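PDB 6LN0: Non-structural protein 3 from Porcine deltacoronavirus, which combines a macro domain, which probably binds ADP-ribose, with a papain-like protease domain, which probably cleaves the viral polyprotein. Local coordinates for residues A[224-230]-A[298-304]; A[239-243]-A[256-260]; A[36-41]-A[61-67]; A[25-29]-A[81-85]; A[386-390]-A[402-406]. Numbering follows the deposited sequence.

Contact 1 (A[224-230]-A[298-304])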
# COMPACT_ATOMS: atom_id res chain seq x y z
N LEU A 224 -9.30 -10.75 -12.03
CA LEU A 224 -8.51 -10.42 -13.21
C LEU A 224 -7.27 -11.28 -13.36
O LEU A 224 -6.52 -11.09 -14.32
CB LEU A 224 -8.10 -8.94 -13.17
CG LEU A 224 -9.20 -7.93 -13.44
CD1 LEU A 224 -8.66 -6.50 -13.46
CD2 LEU A 224 -9.92 -8.24 -14.73
N ASP A 225 -7.02 -12.19 -12.41
CA ASP A 225 -5.87 -13.09 -12.43
C ASP A 225 -4.55 -12.34 -12.27
O ASP A 225 -3.55 -12.68 -12.91
CB ASP A 225 -5.82 -13.93 -13.71
CG ASP A 225 -6.41 -15.28 -13.53
OD1 ASP A 225 -6.96 -15.53 -12.44
OD2 ASP A 225 -6.32 -16.10 -14.49
N LEU A 226 -4.54 -11.31 -11.44
CA LEU A 226 -3.31 -10.56 -11.22
C LEU A 226 -2.92 -10.65 -9.76
O LEU A 226 -3.78 -10.60 -8.87
CB LEU A 226 -3.47 -9.10 -11.63
CG LEU A 226 -4.18 -8.76 -12.94
CD1 LEU A 226 -4.31 -7.25 -13.05
CD2 LEU A 226 -3.47 -9.35 -14.15
N ASN A 227 -1.62 -10.76 -9.50
CA ASN A 227 -1.14 -10.41 -8.17
C ASN A 227 -1.14 -8.89 -8.01
O ASN A 227 -1.58 -8.16 -8.90
CB ASN A 227 0.25 -11.01 -7.92
CG ASN A 227 1.32 -10.48 -8.87
OD1 ASN A 227 1.49 -9.27 -9.05
ND2 ASN A 227 2.08 -11.40 -9.44
N LEU A 228 -0.63 -8.41 -6.88
CA LEU A 228 -0.83 -7.01 -6.53
C LEU A 228 0.10 -6.09 -7.30
O LEU A 228 -0.28 -4.96 -7.63
CB LEU A 228 -0.64 -6.80 -5.03
CG LEU A 228 -1.71 -7.44 -4.15
CD1 LEU A 228 -1.60 -6.95 -2.72
CD2 LEU A 228 -3.09 -7.16 -4.70
N GLN A 229 1.35 -6.51 -7.53
CA GLN A 229 2.23 -5.78 -8.44
C GLN A 229 1.52 -5.55 -9.77
O GLN A 229 1.41 -4.41 -10.25
CB GLN A 229 3.53 -6.55 -8.67
CG GLN A 229 4.50 -6.54 -7.51
CD GLN A 229 4.35 -7.76 -6.61
OE1 GLN A 229 3.23 -8.15 -6.23
NE2 GLN A 229 5.48 -8.37 -6.26
N GLN A 230 1.02 -6.63 -10.37
CA GLN A 230 0.32 -6.51 -11.63
C GLN A 230 -0.91 -5.63 -11.49
O GLN A 230 -1.23 -4.84 -12.38
CB GLN A 230 -0.06 -7.89 -12.15
CG GLN A 230 1.13 -8.80 -12.33
CD GLN A 230 0.73 -10.16 -12.85
OE1 GLN A 230 0.01 -10.89 -12.18
NE2 GLN A 230 1.19 -10.49 -14.05
N TRP A 298 -5.32 -4.43 -18.73
CA TRP A 298 -5.26 -5.83 -18.33
C TRP A 298 -4.24 -6.61 -19.16
O TRP A 298 -3.56 -7.50 -18.62
CB TRP A 298 -6.65 -6.45 -18.45
CG TRP A 298 -6.68 -7.88 -18.06
CD1 TRP A 298 -6.54 -8.40 -16.79
CD2 TRP A 298 -6.86 -9.00 -18.93
NE1 TRP A 298 -6.63 -9.78 -16.83
CE2 TRP A 298 -6.83 -10.17 -18.13
CE3 TRP A 298 -7.05 -9.13 -20.30
CZ2 TRP A 298 -6.97 -11.45 -18.67
CZ3 TRP A 298 -7.20 -10.41 -20.84
CH2 TRP A 298 -7.16 -11.54 -20.02
N ILE A 299 -4.11 -6.33 -20.45
CA ILE A 299 -3.14 -7.09 -21.24
C ILE A 299 -1.73 -6.78 -20.78
O ILE A 299 -0.90 -7.68 -20.60
CB ILE A 299 -3.29 -6.82 -22.75
CG1 ILE A 299 -4.72 -7.04 -23.20
CG2 ILE A 299 -2.32 -7.68 -23.53
CD1 ILE A 299 -4.96 -8.32 -23.74
N TYR A 300 -1.43 -5.49 -20.60
CA TYR A 300 -0.08 -5.11 -20.19
C TYR A 300 0.28 -5.66 -18.83
O TYR A 300 1.41 -6.12 -18.62
CB TYR A 300 0.04 -3.59 -20.17
CG TYR A 300 0.49 -2.97 -21.47
CD1 TYR A 300 1.84 -2.76 -21.72
CD2 TYR A 300 -0.44 -2.55 -22.43
CE1 TYR A 300 2.25 -2.16 -22.88
CE2 TYR A 300 -0.03 -1.96 -23.58
CZ TYR A 300 1.32 -1.77 -23.82
OH TYR A 300 1.75 -1.18 -24.98
N ALA A 301 -0.66 -5.62 -17.87
CA ALA A 301 -0.36 -6.10 -16.52
C ALA A 301 -0.25 -7.63 -16.48
O ALA A 301 0.56 -8.18 -15.72
CB ALA A 301 -1.43 -5.63 -15.52
N SER A 302 -1.06 -8.33 -17.27
CA SER A 302 -0.98 -9.79 -17.29
C SER A 302 0.33 -10.28 -17.91
O SER A 302 0.82 -11.35 -17.54
CB SER A 302 -2.17 -10.38 -18.05
OG SER A 302 -3.39 -10.01 -17.44
N THR A 303 0.91 -9.54 -18.87
CA THR A 303 2.14 -9.96 -19.52
C THR A 303 3.36 -9.20 -19.01
O THR A 303 4.45 -9.35 -19.56
CB THR A 303 2.03 -9.84 -21.06
OG1 THR A 303 1.79 -8.49 -21.46
CG2 THR A 303 0.88 -10.66 -21.58
N ASN A 304 3.21 -8.41 -17.95
CA ASN A 304 4.33 -7.78 -17.26
C ASN A 304 5.10 -6.85 -18.20
O ASN A 304 6.32 -6.91 -18.32
CB ASN A 304 5.25 -8.82 -16.64
CG ASN A 304 4.55 -9.65 -15.60
OD1 ASN A 304 4.11 -9.13 -14.59
ND2 ASN A 304 4.43 -10.95 -15.84
O HOH W 1 0.12 -13.13 -15.38
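A capping box at the start of helix 228-237 is fitted against the end of helix 293-302, joining two helices of the papain-like peptidase domain. Within the box the exchange is reciprocal: Gln230 N donates to Asn227 OD1 at 3.0 Å, and Asn227 N donates to Gln230 OE1 at 3.1 Å, so two amide hydrogens at the first turn are satisfied. With OE1 turned back into its own helix, the amide nitrogen of Gln230 faces the other segment. Gln230 NE2 donates to Asn304 OD1 at 3.3 Å, and a water that accepts from it at 3.1 Å passes the link on to Ser302 O, 2.9 Å away. Just upstream, Asp225, at positive phi, is the first residue past the preceding helix, in a Schellman motif. The outgoing chain leaves Leu224 O to accept from Trp298 NE1 at the edge of the indole. On the second helix, Ser302 OG donates to Trp298 O at 2.8 Å and Thr303 OG1 to Ile299 O at 2.9 Å; each carbonyl also accepts a backbone N-H, so the hydroxyls themselves are satisfied. Between the polar ends lies Leu226, whose CD1 is 4.1 Å from Ala301 CB; Tyr234 of helix 228-237 also packs on both residues. The shortest bond across the two segments is Trp298 NE1 to Leu224 O, 2.8 Å with an N-H...O angle of 164°.

Contact 2 (A[239-243]-A[256-260]); sequences HHKWV and KDNNC
This is a loop-to-loop contact in the papain-like peptidase domain, made where the loop after helix 228-237 faces the turn leading into helix 260-270; the hairpin of strands 244-247 and 250-253 lies between them. Residues 240-243 run extended. The nearest CA pair, Trp242 to Lys256, is 8.0 Å apart, so side chains bridge the gap. Lys256 to Asn259 form a type I' turn, with Asp257 (56/37) and Asn258 (66/25) both at positive phi. The Lys256 side chain, t at all four chi angles, reaches across so that NZ donates to Lys241 O at 2.9 Å. Its CE lies 3.8 Å from His240 CE1, while Asp257 OD2 approaches His240 CE1 at 3.2 Å, in the ring plane. Trp242 (chi1 m) brings CZ3 to 3.4 Å from Asn259 ND2, its indole backed by Val296 and Tyr300. Asn259 is at the N-cap position but makes no capping bond: OD1 accepts from Lys256 N at 2.8 Å and ND2 bonds Lys254 O. Cys260 follows, touching His398. A cysteine starting a helix beside a histidine is consistent with the active-site layout of papain-like proteases.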
# COMPACT_ATOMS: atom_id res chain seq x y z
N HIS A 239 -5.19 4.71 -17.27
CA HIS A 239 -5.21 6.13 -17.58
C HIS A 239 -4.64 6.46 -18.95
O HIS A 239 -4.82 7.59 -19.43
CB HIS A 239 -4.45 6.92 -16.49
CG HIS A 239 -5.13 6.89 -15.16
ND1 HIS A 239 -5.82 7.98 -14.66
CD2 HIS A 239 -5.26 5.91 -14.24
CE1 HIS A 239 -6.32 7.67 -13.49
NE2 HIS A 239 -6.00 6.42 -13.21
N HIS A 240 -3.96 5.52 -19.60
CA HIS A 240 -3.44 5.78 -20.94
C HIS A 240 -4.58 6.03 -21.91
O HIS A 240 -5.60 5.34 -21.88
CB HIS A 240 -2.61 4.60 -21.41
CG HIS A 240 -1.41 4.99 -22.20
ND1 HIS A 240 -1.29 4.73 -23.55
CD2 HIS A 240 -0.26 5.62 -21.83
CE1 HIS A 240 -0.12 5.18 -23.98
NE2 HIS A 240 0.52 5.72 -22.96
N LYS A 241 -4.42 7.04 -22.75
CA LYS A 241 -5.39 7.29 -23.81
C LYS A 241 -4.99 6.52 -25.07
O LYS A 241 -3.83 6.58 -25.49
CB LYS A 241 -5.51 8.80 -24.10
CG LYS A 241 -5.81 9.65 -22.83
CD LYS A 241 -6.54 10.98 -23.16
CE LYS A 241 -6.51 11.98 -21.98
NZ LYS A 241 -7.82 12.10 -21.24
N TRP A 242 -5.92 5.77 -25.63
CA TRP A 242 -5.70 5.05 -26.88
C TRP A 242 -6.77 5.43 -27.89
O TRP A 242 -7.82 5.97 -27.54
CB TRP A 242 -5.76 3.53 -26.72
CG TRP A 242 -4.97 2.93 -25.62
CD1 TRP A 242 -5.45 2.53 -24.41
CD2 TRP A 242 -3.58 2.58 -25.64
NE1 TRP A 242 -4.44 1.97 -23.67
CE2 TRP A 242 -3.28 2.00 -24.40
CE3 TRP A 242 -2.56 2.72 -26.58
CZ2 TRP A 242 -2.00 1.55 -24.07
CZ3 TRP A 242 -1.29 2.28 -26.25
CH2 TRP A 242 -1.02 1.70 -25.01
N VAL A 243 -6.52 5.10 -29.15
CA VAL A 243 -7.51 5.23 -30.21
C VAL A 243 -7.79 3.84 -30.79
O VAL A 243 -6.85 3.12 -31.17
CB VAL A 243 -7.04 6.22 -31.29
CG1 VAL A 243 -7.70 5.93 -32.65
CG2 VAL A 243 -7.27 7.67 -30.83
N LYS A 256 0.82 2.77 -31.55
CA LYS A 256 1.24 3.78 -30.60
C LYS A 256 2.07 3.17 -29.48
O LYS A 256 1.68 2.13 -28.92
CB LYS A 256 0.03 4.49 -29.99
CG LYS A 256 0.37 5.45 -28.86
CD LYS A 256 -0.73 6.47 -28.70
CE LYS A 256 -0.82 6.95 -27.27
NZ LYS A 256 -1.91 7.96 -27.10
N ASP A 257 3.20 3.78 -29.14
CA ASP A 257 3.95 3.44 -27.94
C ASP A 257 4.33 1.96 -27.89
O ASP A 257 4.31 1.32 -26.83
CB ASP A 257 3.16 3.82 -26.68
CG ASP A 257 3.15 5.31 -26.41
OD1 ASP A 257 4.25 5.90 -26.31
OD2 ASP A 257 2.04 5.88 -26.27
N ASN A 258 4.66 1.39 -29.06
CA ASN A 258 5.09 0.00 -29.17
C ASN A 258 3.99 -0.99 -28.84
O ASN A 258 4.28 -2.12 -28.44
CB ASN A 258 6.30 -0.30 -28.29
CG ASN A 258 7.59 0.01 -28.96
OD1 ASN A 258 7.61 0.67 -30.00
ND2 ASN A 258 8.69 -0.47 -28.38
N ASN A 259 2.74 -0.60 -28.97
CA ASN A 259 1.65 -1.48 -28.60
C ASN A 259 1.28 -2.49 -29.71
O ASN A 259 0.17 -3.03 -29.67
CB ASN A 259 0.42 -0.65 -28.22
CG ASN A 259 -0.17 0.09 -29.41
OD1 ASN A 259 0.45 0.17 -30.47
ND2 ASN A 259 -1.38 0.63 -29.24
N CYS A 260 2.15 -2.75 -30.70
CA CYS A 260 1.70 -3.59 -31.81
C CYS A 260 1.53 -5.03 -31.38
O CYS A 260 0.61 -5.72 -31.86
CB CYS A 260 2.67 -3.47 -33.01
SG CYS A 260 4.40 -3.85 -32.66

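Contact 3 (A[36-41]-A[61-67])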
# COMPACT_ATOMS: atom_id res chain seq x y z
N ASN A 36 9.11 27.59 39.75
CA ASN A 36 10.17 28.57 39.57
C ASN A 36 11.30 28.24 40.54
O ASN A 36 11.12 27.47 41.48
CB ASN A 36 9.66 29.99 39.79
CG ASN A 36 9.13 30.21 41.19
OD1 ASN A 36 9.90 30.30 42.15
ND2 ASN A 36 7.80 30.28 41.31
N ALA A 37 12.47 28.83 40.29
CA ALA A 37 13.64 28.52 41.11
C ALA A 37 13.41 28.81 42.59
O ALA A 37 14.09 28.21 43.44
CB ALA A 37 14.86 29.30 40.63
N GLN A 38 12.46 29.69 42.94
CA GLN A 38 12.18 30.04 44.32
C GLN A 38 11.02 29.26 44.91
O GLN A 38 10.60 29.55 46.03
CB GLN A 38 11.89 31.54 44.45
CG GLN A 38 13.10 32.37 44.77
CD GLN A 38 13.95 32.62 43.55
OE1 GLN A 38 13.48 32.49 42.41
NE2 GLN A 38 15.22 32.96 43.77
N LEU A 39 10.47 28.29 44.16
CA LEU A 39 9.41 27.40 44.66
C LEU A 39 8.29 28.18 45.35
O LEU A 39 7.61 27.67 46.23
CB LEU A 39 9.98 26.32 45.58
CG LEU A 39 11.18 25.58 44.99
CD1 LEU A 39 12.05 24.98 46.09
CD2 LEU A 39 10.74 24.53 43.98
N THR A 40 8.10 29.43 44.95
CA THR A 40 7.03 30.22 45.51
C THR A 40 5.67 29.57 45.32
O THR A 40 4.73 29.92 46.04
CB THR A 40 7.04 31.62 44.87
OG1 THR A 40 6.47 31.54 43.55
CG2 THR A 40 8.46 32.14 44.75
N ASN A 41 5.54 28.62 44.41
CA ASN A 41 4.25 28.04 44.04
C ASN A 41 3.19 29.13 43.85
O ASN A 41 2.10 29.08 44.41
CB ASN A 41 3.79 27.01 45.07
CG ASN A 41 4.60 25.74 45.01
OD1 ASN A 41 4.56 25.01 44.00
ND2 ASN A 41 5.34 25.45 46.07
N CYS A 61 9.90 23.93 51.19
CA CYS A 61 10.35 24.54 49.94
C CYS A 61 11.09 25.85 50.19
O CYS A 61 12.09 26.14 49.51
CB CYS A 61 9.17 24.76 48.99
SG CYS A 61 8.42 23.25 48.36
N ASN A 62 10.61 26.67 51.14
CA ASN A 62 11.28 27.95 51.40
C ASN A 62 12.66 27.74 52.02
O ASN A 62 13.60 28.47 51.68
CB ASN A 62 10.43 28.83 52.32
CG ASN A 62 9.04 29.08 51.77
OD1 ASN A 62 8.84 29.18 50.57
ND2 ASN A 62 8.07 29.14 52.66
N SER A 63 12.78 26.76 52.92
CA SER A 63 14.09 26.37 53.45
C SER A 63 15.11 26.20 52.34
O SER A 63 16.20 26.79 52.37
CB SER A 63 13.98 25.06 54.23
OG SER A 63 12.79 25.05 55.01
N VAL A 64 14.78 25.37 51.33
CA VAL A 64 15.76 25.01 50.30
C VAL A 64 15.84 26.05 49.20
O VAL A 64 16.81 26.03 48.42
CB VAL A 64 15.47 23.57 49.83
CG1 VAL A 64 15.58 22.63 51.01
CG2 VAL A 64 14.09 23.42 49.20
N ALA A 65 14.87 26.96 49.12
CA ALA A 65 15.14 28.35 48.77
C ALA A 65 15.38 28.44 47.26
O ALA A 65 14.43 28.13 46.54
CB ALA A 65 16.25 28.90 49.69
N PRO A 66 16.53 28.83 46.69
CA PRO A 66 16.58 28.70 45.23
C PRO A 66 17.11 27.33 44.82
O PRO A 66 18.05 26.80 45.40
CB PRO A 66 17.55 29.82 44.82
CG PRO A 66 18.54 29.83 45.90
CD PRO A 66 17.79 29.46 47.17
N ILE A 67 16.46 26.74 43.80
CA ILE A 67 16.88 25.45 43.26
C ILE A 67 17.43 25.65 41.85
O ILE A 67 16.81 26.33 41.02
CB ILE A 67 15.75 24.41 43.24
CG1 ILE A 67 14.56 24.87 42.40
CG2 ILE A 67 15.35 24.04 44.65
CD1 ILE A 67 13.66 23.72 41.95
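In the macro domain, the loop after strand 29-34 folds over the end of helix 55-64; its Asn-Ala-Gln-Leu-Thr-Asn sequence, running into glycines, matches the loop that helps bind ADP-ribose in related macro domains. Asn36 opens a type I turn closed by Leu39 N to Asn36 O at 2.9 Å, and Asn36 ND2 donates to Thr40 OG1 at 2.9 Å, bracing the loop from within. Ala37 supplies the one backbone bond to the other segment through its carbonyl: Ala37 O also receives a CA-H...O contact from Pro66 CA at 3.1 Å. Gln38 rests its NE2 4.0 Å from Pro66 CB. Leu39, at positive phi, is the main apolar element: its CB meets Cys61 CB at 3.8 Å, CD1 meets Val64 CG2 at 4.0 Å and CD2 meets Ile67 CD1 at 3.6 Å, with Leu71 nearby. Asn41 points its CB toward the helix and bonds through its amide to Gln58 and Asn33. The backbone bond itself runs from Ile67 N to Ala37 O, 2.8 Å at 155°.

Contact 4 (A[25-29]-A[81-85]); sequences KFDNS and LGVAC
Ser29 pairs with Val83 in a parallel bridge, CA to CA 4.8 Å, through both of its peptide groups: Ser29 N donates to Gly82 O at 2.9 Å, and Ser29 O accepts from Ala84 N at 2.8 Å. Cys85 N adds a weak bond to the same Ser29 O at 3.4 Å, which is possible because Ala84 has helical angles (-73/-37) that turn two successive amides toward one carbonyl. Before the bridge, Asn28 takes left-handed values (49/46), and Asp27 N closes on Ser29 OG at 2.9 Å; that hydroxyl also bonds His116, while the Asp27 carboxylate forms a salt bridge with Lys7. The side chains of Ser29 and Val83 lie on the same face of the sheet. Outward from the backbone, Phe26 (chi1 m) lays its ring over Val83, with Val83 CG2 3.6 Å from the ring centroid and 11° off the normal, a CH-pi contact. Phe26 CD2 also meets Leu81 CB at 4.2 Å, and Phe26 CB sits 3.3 Å from Leu81 O. Gly82, at phi 110° and psi 11°, lets Phe26 approach: a CB there would come 2.8 Å from Phe26 CB. Beside the bridge, Asn28 O lies 3.4 Å from Ala84 CB. Here strands 29-34 and 83-89 start side by side within the six-stranded mixed sheet typical of the macro domain fold.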
# COMPACT_ATOMS: atom_id res chain seq x y z
N LYS A 25 -6.37 9.73 39.27
CA LYS A 25 -6.29 8.39 39.85
C LYS A 25 -4.82 8.06 40.12
O LYS A 25 -4.09 7.64 39.21
CB LYS A 25 -6.94 7.39 38.91
CG LYS A 25 -6.73 5.91 39.24
CD LYS A 25 -7.08 5.04 38.03
CE LYS A 25 -6.15 3.83 37.91
NZ LYS A 25 -5.40 3.58 39.18
N PHE A 26 -4.36 8.25 41.36
CA PHE A 26 -2.95 8.08 41.71
C PHE A 26 -2.63 6.63 42.06
O PHE A 26 -3.51 5.78 42.22
CB PHE A 26 -2.56 9.00 42.87
CG PHE A 26 -2.51 10.45 42.50
CD1 PHE A 26 -1.46 10.95 41.75
CD2 PHE A 26 -3.50 11.32 42.92
CE1 PHE A 26 -1.41 12.31 41.42
CE2 PHE A 26 -3.45 12.67 42.59
CZ PHE A 26 -2.40 13.16 41.84
N ASP A 27 -1.32 6.35 42.19
CA ASP A 27 -0.79 5.01 42.44
C ASP A 27 0.70 5.07 42.79
O ASP A 27 1.55 4.71 41.97
CB ASP A 27 -1.03 4.12 41.22
CG ASP A 27 -0.48 2.70 41.40
OD1 ASP A 27 -0.11 2.34 42.54
OD2 ASP A 27 -0.41 1.95 40.39
N ASN A 28 1.01 5.54 44.00
CA ASN A 28 2.39 5.79 44.44
C ASN A 28 3.15 6.61 43.40
O ASN A 28 4.30 6.33 43.06
CB ASN A 28 3.12 4.48 44.76
CG ASN A 28 2.45 3.72 45.88
OD1 ASN A 28 1.99 2.59 45.70
ND2 ASN A 28 2.37 4.34 47.05
N SER A 29 2.49 7.66 42.93
CA SER A 29 2.90 8.35 41.73
C SER A 29 3.97 9.39 42.04
O SER A 29 4.10 9.87 43.16
CB SER A 29 1.70 9.02 41.08
OG SER A 29 0.60 8.12 40.95
N LEU A 81 -3.53 10.69 49.02
CA LEU A 81 -4.16 10.53 47.72
C LEU A 81 -3.47 9.50 46.83
O LEU A 81 -4.06 9.10 45.82
CB LEU A 81 -4.22 11.88 47.00
CG LEU A 81 -5.20 12.84 47.70
CD1 LEU A 81 -4.60 14.23 47.87
CD2 LEU A 81 -6.54 12.90 46.96
N GLY A 82 -2.27 9.04 47.20
CA GLY A 82 -1.50 8.11 46.39
C GLY A 82 -0.26 8.71 45.76
O GLY A 82 0.34 8.06 44.89
N VAL A 83 0.14 9.91 46.15
CA VAL A 83 1.32 10.58 45.62
C VAL A 83 2.52 10.19 46.48
O VAL A 83 2.60 10.57 47.65
CB VAL A 83 1.13 12.11 45.59
CG1 VAL A 83 2.36 12.78 45.04
CG2 VAL A 83 -0.07 12.46 44.76
N ALA A 84 3.45 9.43 45.89
CA ALA A 84 4.62 9.00 46.64
C ALA A 84 5.58 10.15 46.87
O ALA A 84 6.21 10.23 47.93
CB ALA A 84 5.34 7.86 45.92
N CYS A 85 5.72 11.04 45.89
CA CYS A 85 6.62 12.17 46.04
C CYS A 85 6.31 13.21 44.97
O CYS A 85 5.51 12.98 44.06
CB CYS A 85 8.08 11.72 45.96
SG CYS A 85 8.45 10.94 44.38

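Contact 5 (A[386-390]-A[402-406]); sequences EPTGP and TNGKK
Backbone packing dominates this meeting of two irregular segments, which flank the open end of the hairpin formed by strands 391-395 and 398-402. The closest register pairs are Gly389 with Gly404, CA to CA 3.6 Å, and Pro390 with Asn403, 4.1 Å. Gly404 CA presses against the peptide after Thr388, lying 3.4 Å from Thr388 C; a side chain at Gly404 would clash there, its CB falling 2.2 Å from the same atom. Gly389 is extended (-146/-171) and Gly404 near-helical (-57/-22).

Among polar contacts, Pro390 CA makes a CA-H...O approach to Thr402 O at 3.6 Å, 141° at the hydrogen. Gly389 O lies 3.3 Å from Gly404 N, at an angle too poor for a hydrogen bond. Gly404 N donates instead to Asn403 OD1 at 2.9 Å within its own segment, with Asn403 at chi1 -147°.

Side-chain contacts are looser: Pro390 CD to Asn403 OD1 and Lys405 CD to Thr388 O, each 4.0 Å. Beyond the segments, Thr402 pairs by backbone bonds with Ala391, Pro390 with Tyr421, and Glu386 forms a salt bridge with Lys393. The contact thus closes the open base of the beta-hairpin 391-402, whose strand 398-402 is outermost in its mixed sheet.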
# COMPACT_ATOMS: atom_id res chain seq x y z
N GLU A 386 4.54 -19.50 -45.20
CA GLU A 386 3.49 -18.50 -45.23
C GLU A 386 2.17 -19.11 -44.79
O GLU A 386 1.85 -20.25 -45.14
CB GLU A 386 3.33 -17.87 -46.62
CG GLU A 386 4.39 -16.80 -46.94
CD GLU A 386 3.90 -15.37 -46.70
OE1 GLU A 386 2.68 -15.19 -46.45
OE2 GLU A 386 4.73 -14.43 -46.73
N PRO A 387 1.38 -18.36 -44.03
CA PRO A 387 0.09 -18.86 -43.58
C PRO A 387 -0.99 -18.63 -44.62
O PRO A 387 -0.89 -17.74 -45.46
CB PRO A 387 -0.17 -18.01 -42.34
CG PRO A 387 0.40 -16.67 -42.74
CD PRO A 387 1.65 -17.00 -43.54
N THR A 388 -2.05 -19.44 -44.52
CA THR A 388 -3.21 -19.33 -45.40
C THR A 388 -4.49 -19.00 -44.63
O THR A 388 -5.58 -19.11 -45.20
CB THR A 388 -3.41 -20.62 -46.19
OG1 THR A 388 -3.90 -21.64 -45.32
CG2 THR A 388 -2.10 -21.08 -46.83
N GLY A 389 -4.38 -18.62 -43.36
CA GLY A 389 -5.51 -18.17 -42.58
C GLY A 389 -5.06 -17.10 -41.61
O GLY A 389 -3.92 -16.63 -41.68
N PRO A 390 -5.94 -16.70 -40.68
CA PRO A 390 -5.56 -15.65 -39.71
C PRO A 390 -4.28 -16.00 -38.97
O PRO A 390 -4.14 -17.09 -38.41
CB PRO A 390 -6.76 -15.61 -38.75
CG PRO A 390 -7.89 -16.23 -39.49
CD PRO A 390 -7.30 -17.20 -40.49
N THR A 402 -2.41 -10.64 -39.91
CA THR A 402 -2.70 -10.81 -41.32
C THR A 402 -3.68 -11.96 -41.46
O THR A 402 -3.43 -13.05 -40.95
CB THR A 402 -1.42 -11.06 -42.13
OG1 THR A 402 -1.77 -11.52 -43.44
CG2 THR A 402 -0.54 -12.11 -41.46
N ASN A 403 -4.81 -11.70 -42.10
CA ASN A 403 -5.63 -12.79 -42.59
C ASN A 403 -4.86 -13.50 -43.71
O ASN A 403 -3.90 -12.98 -44.26
CB ASN A 403 -6.98 -12.27 -43.08
CG ASN A 403 -8.10 -13.25 -42.85
OD1 ASN A 403 -8.04 -14.40 -43.31
ND2 ASN A 403 -9.15 -12.80 -42.14
N GLY A 404 -5.29 -14.71 -44.04
CA GLY A 404 -4.42 -15.58 -44.83
C GLY A 404 -3.96 -15.02 -46.17
O GLY A 404 -2.95 -15.48 -46.72
N LYS A 405 -4.68 -14.05 -46.73
CA LYS A 405 -4.64 -13.76 -48.15
C LYS A 405 -4.09 -12.36 -48.41
O LYS A 405 -4.83 -11.50 -48.87
CB LYS A 405 -6.08 -13.92 -48.76
CG LYS A 405 -6.90 -15.18 -48.37
CD LYS A 405 -6.11 -16.47 -48.12
CE LYS A 405 -5.25 -16.88 -49.31
NZ LYS A 405 -6.02 -17.43 -50.44
N LYS A 406 -2.78 -12.16 -48.22
CA LYS A 406 -2.26 -10.83 -47.95
C LYS A 406 -3.09 -10.27 -46.78
O LYS A 406 -2.87 -10.69 -45.65
CB LYS A 406 -2.29 -9.93 -49.20
CG LYS A 406 -1.38 -10.45 -50.36
CD LYS A 406 -2.07 -10.41 -51.72
CE LYS A 406 -2.96 -11.64 -51.91
NZ LYS A 406 -4.01 -11.39 -52.93

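How the contacts relate
From the N terminus, residues 25-29 open contact 4, which closes at 81-85; contact 3 falls wholly within that span, closing a smaller loop from 36-41 to 61-67. Both belong to the macro domain, contact 4 in its central sheet and contact 3 at a loop and helix end, with centres 23 Å apart. Farther along, contact 1 ties 224-230 to 298-304 in the protease domain and encloses contact 2, which brackets the hairpin 244-253. These two touch: Tyr300 OH lies 3.5 Å from Asn259 CB. Contact 5 follows in series, at the sheet edge, its nearest atoms about 10 Å from contact 2. No two contacts cross.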